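Local coordinates for methyltransferase small domain-containing protein (Thermoplasma acidophilum, PDB 1NE2) that is of unknown function but has the fold of a class I S-adenosylmethionine-dependent methyltransferase and probably acts as a transferase, at residues B[102-107]-B[128-133]; B[140-145]-B[156-161]; B[54-59]-B[136-141]; B[64-69]-B[77-82]. One frame throughout, in Å; residues are numbered along the deposited sequence.

How the contacts relate
Contacts 2, 3 and 4 join helices to one seven-stranded sheet, in the 3-2-1-4-5-7-6 order of class I methyltransferases, and contact 1 packs a loop on one of those helices. Contacts 3 and 4 use neighbouring strands, 54-58 and 76-81, paired by Val55 O and Thr78 N at 2.8 Å. Contact 4 sets helix 64-71 on one face; contacts 1, 2 and 3 lie on the other. Helix 126-138 serves both contact 1 and contact 3, whose centres are about 11 Å apart, and Phe131 CE2 lies 3.6 Å from Ala58 CB. Contacts 2 and 3 share Met140 and Trp141, and Phe136 CD1 meets Ile142 CD1 at 3.5 Å. Contacts 2 and 4, their centres about 19 Å apart, do not touch.

Contact 1. Residues B[102-107]-B[128-133]; sequences ADVSEI and DRAFID
Val104, opening the short 3-10 segment 104-106, sets its isopropyl group against Ala130 and Phe131 of helix 126-138. The residue before it shapes the turn: Asp103 N donates to Glu106 OE1 at 2.9 Å, while Asp103 OD2 takes Ser105 N at 3.1 Å, closing an Asx turn. At Val104, CG1 sits between the backbone N and the carbonyl carbon (chi1 65°) and meets Ala130 CB at 3.8 Å. Val104 CB approaches Phe131 CE1 to 3.6 Å, an off-centre CH-pi contact 30° from the ring normal, and CG2 lies over the same face, offset from its centre. An alanine at Phe131 removes the ring and would probably leave a gap beside Val104, with its CB and both methyls lacking the aromatic surface. Further on, Ser105 OG adds a 2.6 Å bond to Asp103 OD2 on the anti lone pair, so one carboxylate oxygen accepts two bonds. Glu106 N returns to Asp103 O at 3.0 Å. Val104 also touches Phe80 of strand 76-81 and Trp114 of strand 111-116, and Phe131 reaches Met116, so Val104 plugs the loop after strand 98-101 between the sheet and helix 126-138.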
loop_
_atom_site.group_PDB
_atom_site.type_symbol
_atom_site.label_atom_id
_atom_site.label_comp_id
_atom_site.label_asym_id
_atom_site.label_seq_id
_atom_site.Cartn_x
_atom_site.Cartn_y
_atom_site.Cartn_z
ATOM N N ALA B 102 -14.168 4.654 -2.117
ATOM C CA ALA B 102 -14.422 4.141 -0.779
ATOM C C ALA B 102 -14.655 5.234 0.241
ATOM O O ALA B 102 -14.195 6.364 0.079
ATOM C CB ALA B 102 -13.251 3.269 -0.321
ATOM N N ASP B 103 -15.397 4.888 1.287
ATOM C CA ASP B 103 -15.641 5.814 2.377
ATOM C C ASP B 103 -14.451 5.549 3.298
ATOM O O ASP B 103 -13.907 4.441 3.302
ATOM C CB ASP B 103 -16.941 5.474 3.105
ATOM C CG ASP B 103 -17.181 6.367 4.303
ATOM O OD1 ASP B 103 -17.404 7.579 4.107
ATOM O OD2 ASP B 103 -17.136 5.858 5.442
ATOM N N VAL B 104 -14.045 6.543 4.074
ATOM C CA VAL B 104 -12.900 6.369 4.959
ATOM C C VAL B 104 -13.097 5.242 5.977
ATOM O O VAL B 104 -12.137 4.573 6.370
ATOM C CB VAL B 104 -12.551 7.703 5.676
ATOM C CG1 VAL B 104 -13.681 8.122 6.604
ATOM C CG2 VAL B 104 -11.243 7.564 6.438
ATOM N N SER B 105 -14.341 5.005 6.385
ATOM C CA SER B 105 -14.619 3.946 7.355
ATOM C C SER B 105 -14.251 2.563 6.816
ATOM O O SER B 105 -14.014 1.631 7.585
ATOM C CB SER B 105 -16.102 3.953 7.732
ATOM O OG SER B 105 -16.902 3.563 6.629
ATOM N N GLU B 106 -14.204 2.437 5.493
ATOM C CA GLU B 106 -13.887 1.162 4.849
ATOM C C GLU B 106 -12.396 0.819 4.809
ATOM O O GLU B 106 -12.036 -0.339 4.612
ATOM C CB GLU B 106 -14.416 1.152 3.415
ATOM C CG GLU B 106 -15.770 1.808 3.229
ATOM C CD GLU B 106 -16.244 1.748 1.786
ATOM O OE1 GLU B 106 -17.093 2.576 1.402
ATOM O OE2 GLU B 106 -15.773 0.866 1.038
ATOM N N ILE B 107 -11.534 1.816 4.975
ATOM C CA ILE B 107 -10.088 1.587 4.929
ATOM C C ILE B 107 -9.626 0.680 6.075
ATOM O O ILE B 107 -9.945 0.918 7.238
ATOM C CB ILE B 107 -9.328 2.932 4.955
ATOM C CG1 ILE B 107 -9.748 3.792 3.753
ATOM C CG2 ILE B 107 -7.825 2.689 4.945
ATOM C CD1 ILE B 107 -9.543 3.133 2.393
ATOM N N ASP B 128 -15.022 14.617 9.644
ATOM C CA ASP B 128 -13.729 15.264 9.853
ATOM C C ASP B 128 -12.858 14.486 10.837
ATOM O O ASP B 128 -11.658 14.310 10.614
ATOM C CB ASP B 128 -13.924 16.698 10.352
ATOM C CG ASP B 128 -14.786 17.528 9.418
ATOM O OD1 ASP B 128 -14.613 17.414 8.187
ATOM O OD2 ASP B 128 -15.630 18.302 9.913
ATOM N N ARG B 129 -13.462 14.024 11.927
ATOM C CA ARG B 129 -12.731 13.258 12.928
ATOM C C ARG B 129 -12.481 11.848 12.410
ATOM O O ARG B 129 -11.531 11.182 12.824
ATOM C CB ARG B 129 -13.521 13.188 14.237
ATOM C CG ARG B 129 -13.787 14.538 14.876
ATOM C CD ARG B 129 -14.366 14.382 16.273
ATOM N NE ARG B 129 -14.640 15.675 16.896
ATOM C CZ ARG B 129 -15.047 15.828 18.152
ATOM N NH1 ARG B 129 -15.228 14.768 18.929
ATOM N NH2 ARG B 129 -15.277 17.044 18.631
ATOM N N ALA B 130 -13.342 11.405 11.497
ATOM C CA ALA B 130 -13.233 10.077 10.910
ATOM C C ALA B 130 -11.889 9.906 10.210
ATOM O O ALA B 130 -11.236 8.868 10.346
ATOM C CB ALA B 130 -14.372 9.847 9.921
ATOM N N PHE B 131 -11.480 10.924 9.460
ATOM C CA PHE B 131 -10.208 10.866 8.753
ATOM C C PHE B 131 -9.038 10.840 9.722
ATOM O O PHE B 131 -8.075 10.107 9.515
ATOM C CB PHE B 131 -10.060 12.055 7.799
ATOM C CG PHE B 131 -10.634 11.807 6.437
ATOM C CD1 PHE B 131 -11.990 11.547 6.276
ATOM C CD2 PHE B 131 -9.813 11.811 5.314
ATOM C CE1 PHE B 131 -12.523 11.291 5.010
ATOM C CE2 PHE B 131 -10.333 11.556 4.045
ATOM C CZ PHE B 131 -11.688 11.295 3.892
ATOM N N ILE B 132 -9.118 11.642 10.778
ATOM C CA ILE B 132 -8.047 11.679 11.761
ATOM C C ILE B 132 -7.949 10.319 12.447
ATOM O O ILE B 132 -6.864 9.747 12.562
ATOM C CB ILE B 132 -8.296 12.774 12.819
ATOM C CG1 ILE B 132 -8.425 14.133 12.129
ATOM C CG2 ILE B 132 -7.147 12.801 13.815
ATOM C CD1 ILE B 132 -8.783 15.273 13.063
ATOM N N ASP B 133 -9.088 9.793 12.886
ATOM C CA ASP B 133 -9.114 8.494 13.551
ATOM C C ASP B 133 -8.561 7.388 12.661
ATOM O O ASP B 133 -7.749 6.573 13.102
ATOM C CB ASP B 133 -10.541 8.138 13.969
ATOM C CG ASP B 133 -10.985 8.881 15.211
ATOM O OD1 ASP B 133 -12.179 8.787 15.558
ATOM O OD2 ASP B 133 -10.140 9.550 15.842
#

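Contact 2. Residues B[140-145]-B[156-161]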
loop_
_atom_site.group_PDB
_atom_site.type_symbol
_atom_site.label_atom_id
_atom_site.label_comp_id
_atom_site.label_asym_id
_atom_site.label_seq_id
_atom_site.Cartn_x
_atom_site.Cartn_y
_atom_site.Cartn_z
HETATM N N MSE B 140 2.072 5.157 10.100
HETATM C CA MSE B 140 3.098 5.601 11.035
HETATM C C MSE B 140 3.366 7.099 10.908
HETATM O O MSE B 140 3.591 7.787 11.913
HETATM C CB MSE B 140 4.390 4.820 10.795
HETATM C CG MSE B 140 5.543 5.264 11.673
HETATM SE SE MSE B 140 6.881 3.891 11.899
HETATM C CE MSE B 140 7.970 4.238 10.357
ATOM N N TRP B 141 3.338 7.600 9.675
ATOM C CA TRP B 141 3.584 9.019 9.411
ATOM C C TRP B 141 2.344 9.629 8.770
ATOM O O TRP B 141 1.880 9.170 7.731
ATOM C CB TRP B 141 4.794 9.178 8.495
ATOM C CG TRP B 141 6.033 8.552 9.064
ATOM C CD1 TRP B 141 6.447 7.254 8.915
ATOM C CD2 TRP B 141 6.984 9.181 9.923
ATOM N NE1 TRP B 141 7.599 7.044 9.630
ATOM C CE2 TRP B 141 7.950 8.209 10.261
ATOM C CE3 TRP B 141 7.112 10.477 10.445
ATOM C CZ2 TRP B 141 9.039 8.492 11.098
ATOM C CZ3 TRP B 141 8.195 10.760 11.278
ATOM C CH2 TRP B 141 9.143 9.769 11.594
ATOM N N ILE B 142 1.821 10.674 9.398
ATOM C CA ILE B 142 0.592 11.317 8.953
ATOM C C ILE B 142 0.794 12.783 8.570
ATOM O O ILE B 142 1.349 13.570 9.343
ATOM C CB ILE B 142 -0.462 11.188 10.090
ATOM C CG1 ILE B 142 -0.771 9.696 10.310
ATOM C CG2 ILE B 142 -1.715 11.978 9.754
ATOM C CD1 ILE B 142 -1.382 9.357 11.656
ATOM N N TYR B 143 0.326 13.144 7.380
ATOM C CA TYR B 143 0.462 14.507 6.862
ATOM C C TYR B 143 -0.879 15.061 6.408
ATOM O O TYR B 143 -1.704 14.335 5.854
ATOM C CB TYR B 143 1.418 14.522 5.669
ATOM C CG TYR B 143 2.846 14.172 6.011
ATOM C CD1 TYR B 143 3.755 15.166 6.371
ATOM C CD2 TYR B 143 3.294 12.849 5.964
ATOM C CE1 TYR B 143 5.087 14.856 6.669
ATOM C CE2 TYR B 143 4.622 12.526 6.261
ATOM C CZ TYR B 143 5.510 13.537 6.607
ATOM O OH TYR B 143 6.832 13.233 6.857
ATOM N N SER B 144 -1.079 16.356 6.624
ATOM C CA SER B 144 -2.324 17.017 6.234
ATOM C C SER B 144 -2.046 18.439 5.792
ATOM O O SER B 144 -1.197 19.125 6.367
ATOM C CB SER B 144 -3.305 17.057 7.416
ATOM O OG SER B 144 -4.492 17.769 7.078
ATOM N N ILE B 145 -2.755 18.880 4.760
ATOM C CA ILE B 145 -2.619 20.245 4.286
ATOM C C ILE B 145 -4.048 20.722 4.100
ATOM O O ILE B 145 -4.859 20.052 3.462
ATOM C CB ILE B 145 -1.810 20.353 2.956
ATOM C CG1 ILE B 145 -1.676 21.830 2.567
ATOM C CG2 ILE B 145 -2.493 19.568 1.838
ATOM C CD1 ILE B 145 -0.637 22.113 1.498
ATOM N N ARG B 156 -4.370 19.912 18.424
ATOM C CA ARG B 156 -4.797 19.243 19.648
ATOM C C ARG B 156 -4.940 17.745 19.401
ATOM O O ARG B 156 -4.352 16.928 20.111
ATOM C CB ARG B 156 -6.142 19.803 20.119
ATOM C CG ARG B 156 -6.572 19.331 21.501
ATOM C CD ARG B 156 -8.034 19.662 21.758
ATOM N NE ARG B 156 -8.928 18.709 21.100
ATOM C CZ ARG B 156 -10.243 18.864 20.994
ATOM N NH1 ARG B 156 -10.831 19.941 21.499
ATOM N NH2 ARG B 156 -10.975 17.935 20.394
ATOM N N GLU B 157 -5.724 17.394 18.386
ATOM C CA GLU B 157 -5.963 15.995 18.048
ATOM C C GLU B 157 -4.706 15.231 17.634
ATOM O O GLU B 157 -4.490 14.100 18.077
ATOM C CB GLU B 157 -7.012 15.888 16.935
ATOM C CG GLU B 157 -8.416 16.316 17.346
ATOM C CD GLU B 157 -8.887 15.633 18.622
ATOM O OE1 GLU B 157 -8.859 16.279 19.693
ATOM O OE2 GLU B 157 -9.272 14.445 18.556
ATOM N N PHE B 158 -3.883 15.834 16.781
ATOM C CA PHE B 158 -2.661 15.168 16.338
ATOM C C PHE B 158 -1.673 14.947 17.482
ATOM O O PHE B 158 -1.086 13.875 17.601
ATOM C CB PHE B 158 -1.971 15.973 15.226
ATOM C CG PHE B 158 -2.711 15.965 13.913
ATOM C CD1 PHE B 158 -3.350 14.815 13.461
ATOM C CD2 PHE B 158 -2.721 17.095 13.103
ATOM C CE1 PHE B 158 -3.985 14.788 12.219
ATOM C CE2 PHE B 158 -3.352 17.080 11.859
ATOM C CZ PHE B 158 -3.984 15.925 11.417
ATOM N N SER B 159 -1.490 15.959 18.326
ATOM C CA SER B 159 -0.551 15.850 19.435
ATOM C C SER B 159 -1.014 14.852 20.494
ATOM O O SER B 159 -0.203 14.323 21.248
ATOM C CB SER B 159 -0.309 17.224 20.071
ATOM O OG SER B 159 -1.500 17.766 20.612
ATOM N N ALA B 160 -2.312 14.582 20.540
ATOM C CA ALA B 160 -2.841 13.634 21.515
ATOM C C ALA B 160 -2.576 12.188 21.096
ATOM O O ALA B 160 -2.615 11.280 21.925
ATOM C CB ALA B 160 -4.335 13.851 21.699
ATOM N N ARG B 161 -2.293 11.974 19.814
ATOM C CA ARG B 161 -2.042 10.623 19.319
ATOM C C ARG B 161 -0.671 10.438 18.674
ATOM O O ARG B 161 -0.323 9.330 18.266
ATOM C CB ARG B 161 -3.133 10.218 18.323
ATOM C CG ARG B 161 -4.467 9.867 18.966
ATOM C CD ARG B 161 -4.336 8.650 19.874
ATOM N NE ARG B 161 -5.623 8.227 20.425
ATOM C CZ ARG B 161 -5.781 7.197 21.251
ATOM N NH1 ARG B 161 -4.733 6.477 21.630
ATOM N NH2 ARG B 161 -6.991 6.884 21.700
#
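Phe158 carries the whole contact from the helix side, reaching Ile142 and Ser144, two alternate residues of strand 142-147 that face the same way. The interaction between the segments is apolar and fairly loose. Ring atom CE1 of Phe158 lies 4.4 Å from Ile142 CG2, and its neighbour CZ lies 4.2 Å from Ser144 CB, so the far end of the ring spans the two residues. With CG anti to its own carbonyl carbon (chi1 -70°), Phe158 sends the ring from the helix down to the strand. Ser144 presents its methylene rather than its hydroxyl to the ring. All three residues are buried.

The salt bridge of the helix segment lies within it, away from the strand contact: Arg156 grips Glu157 side-on, with NE and NH2 each 2.8 Å from the single oxygen OE1. That oxygen lies in the guanidinium plane, only 2° out of it, and is met by NE nearly along its C-O bond and by NH2 from above the carboxylate plane.

Strand 142-147 runs between strands 111-116 and 187-197 of the sheet, bonded through its backbone to Trp114 and Val195. Phe158 also meets Phe193 edge-to-face and packs on Ile132 of helix 126-138. Helix 151-161 thus lies over one face of the sheet beside helix 126-138, while Tyr143 points to the other face and helix 34-46.

Contact 3. Residues B[54-59]-B[136-141]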
loop_
_atom_site.group_PDB
_atom_site.type_symbol
_atom_site.label_atom_id
_atom_site.label_comp_id
_atom_site.label_asym_id
_atom_site.label_seq_id
_atom_site.Cartn_x
_atom_site.Cartn_y
_atom_site.Cartn_z
ATOM N N SER B 54 5.223 2.709 1.489
ATOM C CA SER B 54 3.869 2.391 1.064
ATOM C C SER B 54 3.093 3.640 1.500
ATOM O O SER B 54 3.175 4.067 2.654
ATOM C CB SER B 54 3.355 1.125 1.762
ATOM O OG SER B 54 3.467 1.220 3.169
ATOM N N VAL B 55 2.359 4.234 0.570
ATOM C CA VAL B 55 1.636 5.475 0.834
ATOM C C VAL B 55 0.153 5.378 0.530
ATOM O O VAL B 55 -0.245 4.735 -0.434
ATOM C CB VAL B 55 2.211 6.618 -0.049
ATOM C CG1 VAL B 55 1.422 7.911 0.150
ATOM C CG2 VAL B 55 3.682 6.831 0.274
ATOM N N ILE B 56 -0.660 6.027 1.353
ATOM C CA ILE B 56 -2.088 6.067 1.102
ATOM C C ILE B 56 -2.519 7.531 1.129
ATOM O O ILE B 56 -2.212 8.274 2.065
ATOM C CB ILE B 56 -2.922 5.241 2.129
ATOM C CG1 ILE B 56 -4.403 5.308 1.726
ATOM C CG2 ILE B 56 -2.689 5.741 3.560
ATOM C CD1 ILE B 56 -5.285 4.255 2.398
ATOM N N ASP B 57 -3.197 7.942 0.065
ATOM C CA ASP B 57 -3.695 9.304 -0.076
ATOM C C ASP B 57 -5.213 9.278 0.136
ATOM O O ASP B 57 -5.950 8.696 -0.663
ATOM C CB ASP B 57 -3.357 9.828 -1.473
ATOM C CG ASP B 57 -3.803 11.259 -1.677
ATOM O OD1 ASP B 57 -3.822 12.012 -0.685
ATOM O OD2 ASP B 57 -4.115 11.632 -2.826
ATOM N N ALA B 58 -5.665 9.899 1.221
ATOM C CA ALA B 58 -7.088 9.930 1.575
ATOM C C ALA B 58 -7.810 11.131 0.980
ATOM O O ALA B 58 -7.331 12.263 1.086
ATOM C CB ALA B 58 -7.232 9.933 3.098
ATOM N N GLY B 59 -8.971 10.885 0.368
ATOM C CA GLY B 59 -9.732 11.961 -0.257
ATOM C C GLY B 59 -8.901 12.510 -1.399
ATOM O O GLY B 59 -8.683 13.719 -1.529
ATOM N N PHE B 136 -4.627 7.513 12.230
ATOM C CA PHE B 136 -3.855 6.975 13.339
ATOM C C PHE B 136 -3.973 5.471 13.559
ATOM O O PHE B 136 -3.188 4.878 14.299
ATOM C CB PHE B 136 -4.196 7.750 14.611
ATOM C CG PHE B 136 -3.524 9.087 14.679
ATOM C CD1 PHE B 136 -2.197 9.189 15.084
ATOM C CD2 PHE B 136 -4.192 10.236 14.274
ATOM C CE1 PHE B 136 -1.542 10.419 15.084
ATOM C CE2 PHE B 136 -3.544 11.475 14.267
ATOM C CZ PHE B 136 -2.215 11.565 14.674
ATOM N N GLU B 137 -4.937 4.847 12.898
ATOM C CA GLU B 137 -5.113 3.410 13.011
ATOM C C GLU B 137 -4.446 2.752 11.802
ATOM O O GLU B 137 -4.211 1.542 11.785
ATOM C CB GLU B 137 -6.609 3.083 13.022
ATOM C CG GLU B 137 -6.941 1.606 13.013
ATOM C CD GLU B 137 -8.435 1.354 12.926
ATOM O OE1 GLU B 137 -8.839 0.171 12.907
ATOM O OE2 GLU B 137 -9.204 2.340 12.878
ATOM N N THR B 138 -4.109 3.575 10.811
ATOM C CA THR B 138 -3.543 3.103 9.547
ATOM C C THR B 138 -2.055 3.307 9.258
ATOM O O THR B 138 -1.386 2.399 8.741
ATOM C CB THR B 138 -4.317 3.752 8.361
ATOM O OG1 THR B 138 -5.713 3.425 8.451
ATOM C CG2 THR B 138 -3.773 3.260 7.027
ATOM N N SER B 139 -1.531 4.483 9.583
ATOM C CA SER B 139 -0.146 4.788 9.244
ATOM C C SER B 139 0.773 5.305 10.340
ATOM O O SER B 139 0.327 5.840 11.353
ATOM C CB SER B 139 -0.138 5.792 8.089
ATOM O OG SER B 139 -0.998 5.366 7.044
HETATM N N MSE B 140 2.072 5.157 10.100
HETATM C CA MSE B 140 3.098 5.601 11.035
HETATM C C MSE B 140 3.366 7.099 10.908
HETATM O O MSE B 140 3.591 7.787 11.913
HETATM C CB MSE B 140 4.390 4.820 10.795
HETATM C CG MSE B 140 5.543 5.264 11.673
HETATM SE SE MSE B 140 6.881 3.891 11.899
HETATM C CE MSE B 140 7.970 4.238 10.357
ATOM N N TRP B 141 3.338 7.600 9.675
ATOM C CA TRP B 141 3.584 9.019 9.411
ATOM C C TRP B 141 2.344 9.629 8.770
ATOM O O TRP B 141 1.880 9.170 7.731
ATOM C CB TRP B 141 4.794 9.178 8.495
ATOM C CG TRP B 141 6.033 8.552 9.064
ATOM C CD1 TRP B 141 6.447 7.254 8.915
ATOM C CD2 TRP B 141 6.984 9.181 9.923
ATOM N NE1 TRP B 141 7.599 7.044 9.630
ATOM C CE2 TRP B 141 7.950 8.209 10.261
ATOM C CE3 TRP B 141 7.112 10.477 10.445
ATOM C CZ2 TRP B 141 9.039 8.492 11.098
ATOM C CZ3 TRP B 141 8.195 10.760 11.278
ATOM C CH2 TRP B 141 9.143 9.769 11.594
#
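Ile56 presents its CG2 methyl to Ser139 and Thr138, where helix 126-138 ends over the sheet. Ser139 OG stands 3.9 Å from Ile56 CG2, and Thr138 CG2 lies 4.4 Å from the same methyl. One branch of the isoleucine therefore makes both contacts, from a middle position on strand 54-58. Its other branch, CG1, extends anti to the backbone N (chi1 -178°), and at its end CD1 reaches Ile107 CG2 at 3.9 Å, in the loop that also supplies contact 1.

The partners are set by the helix end. Ser139 is the first residue to leave helical geometry, and its OG is turned anti to the carbonyl carbon (chi1 -49°), where it makes a weak hydrogen bond to Tyr111 O. Thr138 spends its OG1 on a bond back to Lys134 O, one turn earlier in the helix, which leaves its methyl to face Ile56. Beyond them, Asn197 ND2 donates to both Phe136 O and Ser139 O and so ties the helix end to strand 187-197, while Ile56 is fixed by backbone bonds to Thr113 and Ile115 in strand 111-116.

The three touching residues are all buried, yet the two hydroxyls have partners outside the contact and ask nothing of the isoleucine. The direct contact is thus probably van der Waals in kind, one methyl against a hydroxyl oxygen and another methyl, without directional bonding; the hydrogen bonds behind each partner, weak in the case of Ser139 OG, probably help to place them.

Contact 4. Residues B[64-69]-B[77-82]; sequences ILACGS and VTAFDI
Helix 64-71 lies on the sheet through a buried apolar contact in which Ala66 and Ser69 meet Val77 and Ala79, inside the beta-alpha-beta unit of strand 54-58, the helix and strand 76-81. The helix segment runs almost exactly antiparallel to its strand, at 177°, with the axes 8.5 Å apart. Two alanines allow a close approach: Ala66 CB is 3.6 Å from Ala79 CB. Val77 fits in beside them with both methyls. CG1, anti to the backbone N (chi1 -176°), lies 3.7 Å from Ala66 O and 4.0 Å from Ala66 CB, while CG2 points to Ser69 CB at 4.2 Å. An alanine in place of Val77 takes away both methyls and would probably open a gap under Ala66 and Ser69. The serine's polar end is turned back into the helix, where OG donates to Leu65 O at 2.9 Å; Ser69 N binds that oxygen too, from the opposite face of its carbonyl plane.

Ala66 follows Gly61 and Gly63 of a loop that resembles the S-adenosylmethionine-binding motif of class I methyltransferases, a role not established here, and Asp81 OD1 accepts from Gly61 N. Cys67, whose CB points away from the strand, forms a disulfide with Cys94. Strand 76-81 lies between strands 54-58 and 98-101, and Ala66 reaches both through Asp57 and Phe99; helix 34-46 packs alongside against Leu65 and Ser69.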
loop_
_atom_site.group_PDB
_atom_site.type_symbol
_atom_site.label_atom_id
_atom_site.label_comp_id
_atom_site.label_asym_id
_atom_site.label_seq_id
_atom_site.Cartn_x
_atom_site.Cartn_y
_atom_site.Cartn_z
ATOM N N ILE B 64 -4.027 14.261 -7.644
ATOM C CA ILE B 64 -2.733 14.931 -7.729
ATOM C C ILE B 64 -1.702 14.526 -6.666
ATOM O O ILE B 64 -0.540 14.283 -6.992
ATOM C CB ILE B 64 -2.898 16.473 -7.731
ATOM C CG1 ILE B 64 -1.552 17.131 -8.032
ATOM C CG2 ILE B 64 -3.467 16.953 -6.403
ATOM C CD1 ILE B 64 -1.618 18.646 -8.190
ATOM N N LEU B 65 -2.105 14.434 -5.404
ATOM C CA LEU B 65 -1.138 14.061 -4.372
ATOM C C LEU B 65 -0.697 12.598 -4.472
ATOM O O LEU B 65 0.440 12.264 -4.134
ATOM C CB LEU B 65 -1.696 14.363 -2.975
ATOM C CG LEU B 65 -1.967 15.844 -2.663
ATOM C CD1 LEU B 65 -2.375 15.985 -1.193
ATOM C CD2 LEU B 65 -0.731 16.685 -2.935
ATOM N N ALA B 66 -1.583 11.732 -4.957
ATOM C CA ALA B 66 -1.259 10.316 -5.101
ATOM C C ALA B 66 -0.314 10.136 -6.282
ATOM O O ALA B 66 0.681 9.425 -6.181
ATOM C CB ALA B 66 -2.540 9.499 -5.316
ATOM N N CYS B 67 -0.635 10.780 -7.403
ATOM C CA CYS B 67 0.206 10.701 -8.590
ATOM C C CYS B 67 1.588 11.247 -8.249
ATOM O O CYS B 67 2.608 10.701 -8.675
ATOM C CB CYS B 67 -0.386 11.531 -9.735
ATOM S SG CYS B 67 -1.969 10.947 -10.427
ATOM N N GLY B 68 1.613 12.342 -7.494
ATOM C CA GLY B 68 2.880 12.943 -7.112
ATOM C C GLY B 68 3.734 12.011 -6.270
ATOM O O GLY B 68 4.963 11.955 -6.427
ATOM N N SER B 69 3.093 11.288 -5.355
ATOM C CA SER B 69 3.813 10.352 -4.501
ATOM C C SER B 69 4.406 9.256 -5.366
ATOM O O SER B 69 5.528 8.822 -5.140
ATOM C CB SER B 69 2.877 9.735 -3.460
ATOM O OG SER B 69 2.395 10.724 -2.568
ATOM N N VAL B 77 1.444 3.011 -3.906
ATOM C CA VAL B 77 0.563 4.127 -3.606
ATOM C C VAL B 77 -0.884 3.679 -3.738
ATOM O O VAL B 77 -1.280 3.084 -4.740
ATOM C CB VAL B 77 0.788 5.326 -4.561
ATOM C CG1 VAL B 77 -0.103 6.488 -4.137
ATOM C CG2 VAL B 77 2.259 5.759 -4.544
ATOM N N THR B 78 -1.666 3.958 -2.706
ATOM C CA THR B 78 -3.076 3.611 -2.705
ATOM C C THR B 78 -3.788 4.937 -2.460
ATOM O O THR B 78 -3.286 5.790 -1.733
ATOM C CB THR B 78 -3.369 2.577 -1.598
ATOM O OG1 THR B 78 -2.769 1.324 -1.965
ATOM C CG2 THR B 78 -4.865 2.394 -1.393
ATOM N N ALA B 79 -4.933 5.139 -3.093
ATOM C CA ALA B 79 -5.644 6.402 -2.927
ATOM C C ALA B 79 -7.135 6.159 -3.054
ATOM O O ALA B 79 -7.560 5.358 -3.875
ATOM C CB ALA B 79 -5.181 7.403 -3.988
ATOM N N PHE B 80 -7.926 6.861 -2.251
ATOM C CA PHE B 80 -9.368 6.668 -2.285
ATOM C C PHE B 80 -10.151 7.966 -2.186
ATOM O O PHE B 80 -9.656 8.982 -1.695
ATOM C CB PHE B 80 -9.783 5.730 -1.149
ATOM C CG PHE B 80 -9.624 6.328 0.227
ATOM C CD1 PHE B 80 -10.669 7.033 0.821
ATOM C CD2 PHE B 80 -8.434 6.168 0.934
ATOM C CE1 PHE B 80 -10.531 7.568 2.105
ATOM C CE2 PHE B 80 -8.282 6.695 2.215
ATOM C CZ PHE B 80 -9.334 7.397 2.802
ATOM N N ASP B 81 -11.388 7.916 -2.667
ATOM C CA ASP B 81 -12.284 9.060 -2.635
ATOM C C ASP B 81 -13.686 8.478 -2.653
ATOM O O ASP B 81 -13.903 7.388 -3.177
ATOM C CB ASP B 81 -12.100 9.951 -3.867
ATOM C CG ASP B 81 -12.655 11.350 -3.656
ATOM O OD1 ASP B 81 -11.879 12.235 -3.244
ATOM O OD2 ASP B 81 -13.870 11.565 -3.880
ATOM N N ILE B 82 -14.634 9.204 -2.082
ATOM C CA ILE B 82 -16.007 8.732 -2.049
ATOM C C ILE B 82 -16.679 8.932 -3.406
ATOM O O ILE B 82 -17.639 8.238 -3.738
ATOM C CB ILE B 82 -16.813 9.485 -0.972
ATOM C CG1 ILE B 82 -18.221 8.891 -0.856
ATOM C CG2 ILE B 82 -16.870 10.966 -1.312
ATOM C CD1 ILE B 82 -18.236 7.439 -0.426
#